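Local structure of periplasmic beta-glucosidase (Pseudomonas aeruginosa, 6R5T) at residues A[640-651]-A[679-690]. The protein probably hydrolyses terminal, non-reducing beta-D-glucosyl residues of glycosides, releasing beta-D-glucose, as a periplasmic member of glycosyl hydrolase family 3. The protein carries 1 engineered substitution. Residues are numbered along the deposited sequence; the frame is centred on the assembly and turned at random.
Sequences RVTLSNSGKRAG and VMLEPGESREIV
Asn645 and Leu681 join the two segments where one sheet gives way to the next. The CG of Asn645 stands anti to the backbone N (chi1 -177°), which lays the amide across the start of the 682-685 turn. Its ND2 donates to Leu681 O at 2.9 Å, from above the carbonyl plane. Gly651 N reaches the same oxygen from the opposite face, so two donors grip it. The second ND2 bond runs to Arg649 O, nearly straight at 174° and in the amide plane. OD1 accepts from Gly647 N in an Asx turn and also bonds Thr617 OG1. Both ends of the amide are thus held, which fixes its rotation. Pro683 lies against the backbone of Gly647 to Ala650, and Gly684 N, within the type II turn, donates to Asn645 O.

Leu643 leaves strand 640-645 on the face it shares with Val641 and Ile689. Its CD2 meets Val679 CB tip to tip at 3.7 Å, while the Leu681 side chain runs obliquely past, its CD1 3.6 Å from Leu643 CD2. Ile689 CD1 touches Leu643 CB, and Thr653 and Val655 of strand 651-660 also pack on this side.

On the other face, a water links Thr642 OG1 to Glu688 OE2. Glu688 OE1 forms a salt bridge with Arg640 NH1; the hydrogen bond within it is weak, bent to 128°. Guanidinium and carboxylate planes stand 79° apart. Val690 CG2 sits over one guanidinium face, and Arg640 NH2 makes a further salt bridge with Glu638 OE1.

Strands 640-645 and 686-690 pair antiparallel, and Gly651 pairs with Leu681 in the other sheet. Chain crossings between two sheets packed around apolar side chains are characteristic of the beta-sandwich of a fibronectin type III-like domain.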
loop_
_atom_site.group_PDB
_atom_site.type_symbol
_atom_site.label_atom_id
_atom_site.label_comp_id
_atom_site.label_asym_id
_atom_site.label_seq_id
_atom_site.Cartn_x
_atom_site.Cartn_y
_atom_site.Cartn_z
ATOM N N ARG A 640 -19.269 -19.908 25.416
ATOM C CA ARG A 640 -19.674 -19.247 26.661
ATOM C C ARG A 640 -18.479 -18.758 27.446
ATOM O O ARG A 640 -17.467 -19.476 27.616
ATOM C CB ARG A 640 -20.489 -20.191 27.543
ATOM C CG ARG A 640 -21.872 -20.473 26.993
ATOM C CD ARG A 640 -22.710 -21.297 27.968
ATOM N NE ARG A 640 -23.942 -21.671 27.280
ATOM C CZ ARG A 640 -25.173 -21.496 27.749
ATOM N NH1 ARG A 640 -25.380 -21.018 28.966
ATOM N NH2 ARG A 640 -26.207 -21.853 27.004
ATOM N N VAL A 641 -18.649 -17.564 27.998
ATOM C CA VAL A 641 -17.657 -16.991 28.910
ATOM C C VAL A 641 -18.411 -16.129 29.923
ATOM O O VAL A 641 -19.444 -15.550 29.550
ATOM C CB VAL A 641 -16.615 -16.216 28.099
ATOM C CG1 VAL A 641 -17.195 -14.934 27.493
ATOM C CG2 VAL A 641 -15.373 -15.997 28.880
ATOM N N THR A 642 -17.900 -16.062 31.136
ATOM C CA THR A 642 -18.453 -15.148 32.158
ATOM C C THR A 642 -17.541 -13.937 32.251
ATOM O O THR A 642 -16.337 -14.107 32.545
ATOM C CB THR A 642 -18.669 -15.835 33.508
ATOM O OG1 THR A 642 -19.592 -16.885 33.203
ATOM C CG2 THR A 642 -19.277 -14.917 34.548
ATOM N N LEU A 643 -18.140 -12.759 32.126
ATOM C CA LEU A 643 -17.447 -11.472 32.345
ATOM C C LEU A 643 -17.742 -10.981 33.755
ATOM O O LEU A 643 -18.940 -10.951 34.119
ATOM C CB LEU A 643 -17.944 -10.472 31.316
ATOM C CG LEU A 643 -17.409 -9.054 31.468
ATOM C CD1 LEU A 643 -15.937 -8.960 31.106
ATOM C CD2 LEU A 643 -18.238 -8.075 30.647
ATOM N N SER A 644 -16.726 -10.523 34.464
ATOM C CA SER A 644 -16.873 -9.941 35.825
ATOM C C SER A 644 -16.210 -8.569 35.899
ATOM O O SER A 644 -15.146 -8.365 35.284
ATOM C CB SER A 644 -16.269 -10.861 36.870
ATOM O OG SER A 644 -16.780 -12.163 36.722
ATOM N N ASN A 645 -16.801 -7.658 36.638
ATOM C CA ASN A 645 -16.165 -6.387 36.989
ATOM C C ASN A 645 -15.421 -6.648 38.292
ATOM O O ASN A 645 -16.073 -6.846 39.347
ATOM C CB ASN A 645 -17.212 -5.282 37.110
ATOM C CG ASN A 645 -16.648 -3.919 37.408
ATOM O OD1 ASN A 645 -15.530 -3.810 37.915
ATOM N ND2 ASN A 645 -17.421 -2.875 37.154
ATOM N N SER A 646 -14.104 -6.719 38.204
ATOM C CA SER A 646 -13.265 -7.082 39.363
ATOM C C SER A 646 -12.613 -5.838 39.983
ATOM O O SER A 646 -11.684 -6.007 40.812
ATOM C CB SER A 646 -12.258 -8.136 38.936
ATOM O OG SER A 646 -11.505 -7.689 37.836
ATOM N N GLY A 647 -13.062 -4.629 39.634
ATOM C CA GLY A 647 -12.568 -3.358 40.179
ATOM C C GLY A 647 -13.588 -2.642 41.063
ATOM O O GLY A 647 -14.562 -3.266 41.518
ATOM N N LYS A 648 -13.461 -1.338 41.215
ATOM C CA LYS A 648 -14.238 -0.574 42.204
ATOM C C LYS A 648 -15.227 0.413 41.585
ATOM O O LYS A 648 -15.967 1.065 42.338
ATOM C CB LYS A 648 -13.253 0.178 43.106
ATOM C CG LYS A 648 -12.206 -0.698 43.790
ATOM C CD LYS A 648 -10.916 0.052 44.082
ATOM C CE LYS A 648 -10.004 -0.730 45.005
ATOM N NZ LYS A 648 -8.725 -0.017 45.196
ATOM N N ARG A 649 -15.296 0.536 40.254
ATOM C CA ARG A 649 -16.236 1.474 39.622
ATOM C C ARG A 649 -17.064 0.691 38.624
ATOM O O ARG A 649 -16.551 -0.215 37.995
ATOM C CB ARG A 649 -15.516 2.616 38.900
ATOM C CG ARG A 649 -14.689 3.479 39.842
ATOM C CD ARG A 649 -13.859 4.438 39.044
ATOM N NE ARG A 649 -13.143 5.323 39.907
ATOM C CZ ARG A 649 -13.617 6.485 40.361
ATOM N NH1 ARG A 649 -14.806 6.942 39.964
ATOM N NH2 ARG A 649 -12.861 7.194 41.186
ATOM N N ALA A 650 -18.327 1.081 38.505
ATOM C CA ALA A 650 -19.187 0.564 37.447
ATOM C C ALA A 650 -18.566 0.933 36.102
ATOM O O ALA A 650 -17.975 1.985 35.968
ATOM C CB ALA A 650 -20.571 1.133 37.578
ATOM N N GLY A 651 -18.744 0.080 35.115
ATOM C CA GLY A 651 -18.319 0.443 33.755
ATOM C C GLY A 651 -18.663 -0.641 32.774
ATOM O O GLY A 651 -18.930 -1.800 33.163
ATOM N N VAL A 679 -21.142 -4.840 27.540
ATOM C CA VAL A 679 -21.774 -5.174 28.829
ATOM C C VAL A 679 -21.389 -4.124 29.836
ATOM O O VAL A 679 -20.175 -3.933 30.071
ATOM C CB VAL A 679 -21.351 -6.580 29.274
ATOM C CG1 VAL A 679 -22.061 -6.954 30.542
ATOM C CG2 VAL A 679 -21.569 -7.612 28.163
ATOM N N MET A 680 -22.406 -3.542 30.473
ATOM C CA MET A 680 -22.233 -2.605 31.596
ATOM C C MET A 680 -22.356 -3.367 32.914
ATOM O O MET A 680 -23.355 -4.080 33.117
ATOM C CB MET A 680 -23.321 -1.530 31.533
ATOM C CG MET A 680 -23.431 -0.678 32.770
ATOM S SD MET A 680 -21.958 0.268 33.153
ATOM C CE MET A 680 -22.185 1.534 31.906
ATOM N N LEU A 681 -21.355 -3.280 33.779
ATOM C CA LEU A 681 -21.369 -4.066 35.042
ATOM C C LEU A 681 -21.065 -3.177 36.224
ATOM O O LEU A 681 -20.147 -2.334 36.193
ATOM C CB LEU A 681 -20.337 -5.182 34.980
ATOM C CG LEU A 681 -20.597 -6.273 33.955
ATOM C CD1 LEU A 681 -19.394 -7.173 33.953
ATOM C CD2 LEU A 681 -21.846 -7.067 34.225
ATOM N N GLU A 682 -21.818 -3.357 37.299
ATOM C CA GLU A 682 -21.415 -2.756 38.560
ATOM C C GLU A 682 -20.212 -3.530 39.101
ATOM O O GLU A 682 -19.990 -4.689 38.754
ATOM C CB GLU A 682 -22.599 -2.824 39.553
ATOM C CG GLU A 682 -23.856 -2.102 39.085
ATOM C CD GLU A 682 -23.794 -0.589 39.181
ATOM O OE1 GLU A 682 -24.746 0.038 38.741
ATOM O OE2 GLU A 682 -22.879 -0.063 39.844
ATOM N N PRO A 683 -19.453 -2.977 40.058
ATOM C CA PRO A 683 -18.408 -3.718 40.739
ATOM C C PRO A 683 -18.897 -5.043 41.342
ATOM O O PRO A 683 -19.951 -5.070 41.963
ATOM C CB PRO A 683 -17.899 -2.740 41.786
ATOM C CG PRO A 683 -18.319 -1.396 41.273
ATOM C CD PRO A 683 -19.613 -1.606 40.551
ATOM N N GLY A 684 -18.170 -6.126 41.065
ATOM C CA GLY A 684 -18.515 -7.490 41.490
ATOM C C GLY A 684 -19.669 -8.123 40.740
ATOM O O GLY A 684 -19.989 -9.263 41.066
ATOM N N GLU A 685 -20.265 -7.465 39.750
ATOM C CA GLU A 685 -21.299 -8.073 38.893
ATOM C C GLU A 685 -20.635 -8.983 37.862
ATOM O O GLU A 685 -19.539 -8.664 37.383
ATOM C CB GLU A 685 -22.157 -6.994 38.261
ATOM C CG GLU A 685 -23.426 -7.488 37.617
ATOM C CD GLU A 685 -24.273 -6.417 36.954
ATOM O OE1 GLU A 685 -25.208 -6.850 36.246
ATOM O OE2 GLU A 685 -23.981 -5.170 37.073
ATOM N N SER A 686 -21.353 -10.043 37.511
ATOM C CA SER A 686 -20.971 -11.001 36.445
ATOM C C SER A 686 -22.095 -11.129 35.441
ATOM O O SER A 686 -23.264 -10.875 35.780
ATOM C CB SER A 686 -20.621 -12.322 37.032
ATOM O OG SER A 686 -19.450 -12.234 37.817
ATOM N N ARG A 687 -21.732 -11.414 34.197
ATOM C CA ARG A 687 -22.700 -11.713 33.146
ATOM C C ARG A 687 -22.159 -12.905 32.375
ATOM O O ARG A 687 -20.986 -12.850 31.944
ATOM C CB ARG A 687 -22.884 -10.502 32.223
ATOM C CG ARG A 687 -23.929 -10.662 31.119
ATOM C CD ARG A 687 -25.351 -10.277 31.528
ATOM N NE ARG A 687 -25.382 -8.999 32.239
ATOM C CZ ARG A 687 -25.578 -7.807 31.691
ATOM N NH1 ARG A 687 -25.844 -7.689 30.400
ATOM N NH2 ARG A 687 -25.522 -6.722 32.454
ATOM N N GLU A 688 -22.986 -13.935 32.225
ATOM C CA GLU A 688 -22.688 -15.051 31.311
ATOM C C GLU A 688 -22.989 -14.545 29.908
ATOM O O GLU A 688 -24.077 -14.030 29.626
ATOM C CB GLU A 688 -23.504 -16.329 31.580
ATOM C CG GLU A 688 -22.931 -17.468 30.703
ATOM C CD GLU A 688 -23.273 -18.937 30.905
ATOM O OE1 GLU A 688 -24.383 -19.345 30.542
ATOM O OE2 GLU A 688 -22.367 -19.709 31.296
ATOM N N ILE A 689 -21.994 -14.630 29.051
ATOM C CA ILE A 689 -22.123 -14.220 27.643
ATOM C C ILE A 689 -22.157 -15.509 26.844
ATOM O O ILE A 689 -21.299 -16.421 27.086
ATOM C CB ILE A 689 -20.978 -13.280 27.267
ATOM C CG1 ILE A 689 -21.058 -12.032 28.147
ATOM C CG2 ILE A 689 -21.042 -12.928 25.804
ATOM C CD1 ILE A 689 -19.822 -11.268 28.225
ATOM N N VAL A 690 -23.163 -15.607 25.988
ATOM C CA VAL A 690 -23.330 -16.759 25.085
ATOM C C VAL A 690 -23.265 -16.237 23.664
ATOM O O VAL A 690 -24.097 -15.395 23.295
ATOM C CB VAL A 690 -24.663 -17.455 25.358
ATOM C CG1 VAL A 690 -24.783 -18.692 24.502
ATOM C CG2 VAL A 690 -24.825 -17.761 26.833
HETATM O O HOH W 1 -19.502 -18.937 31.202
#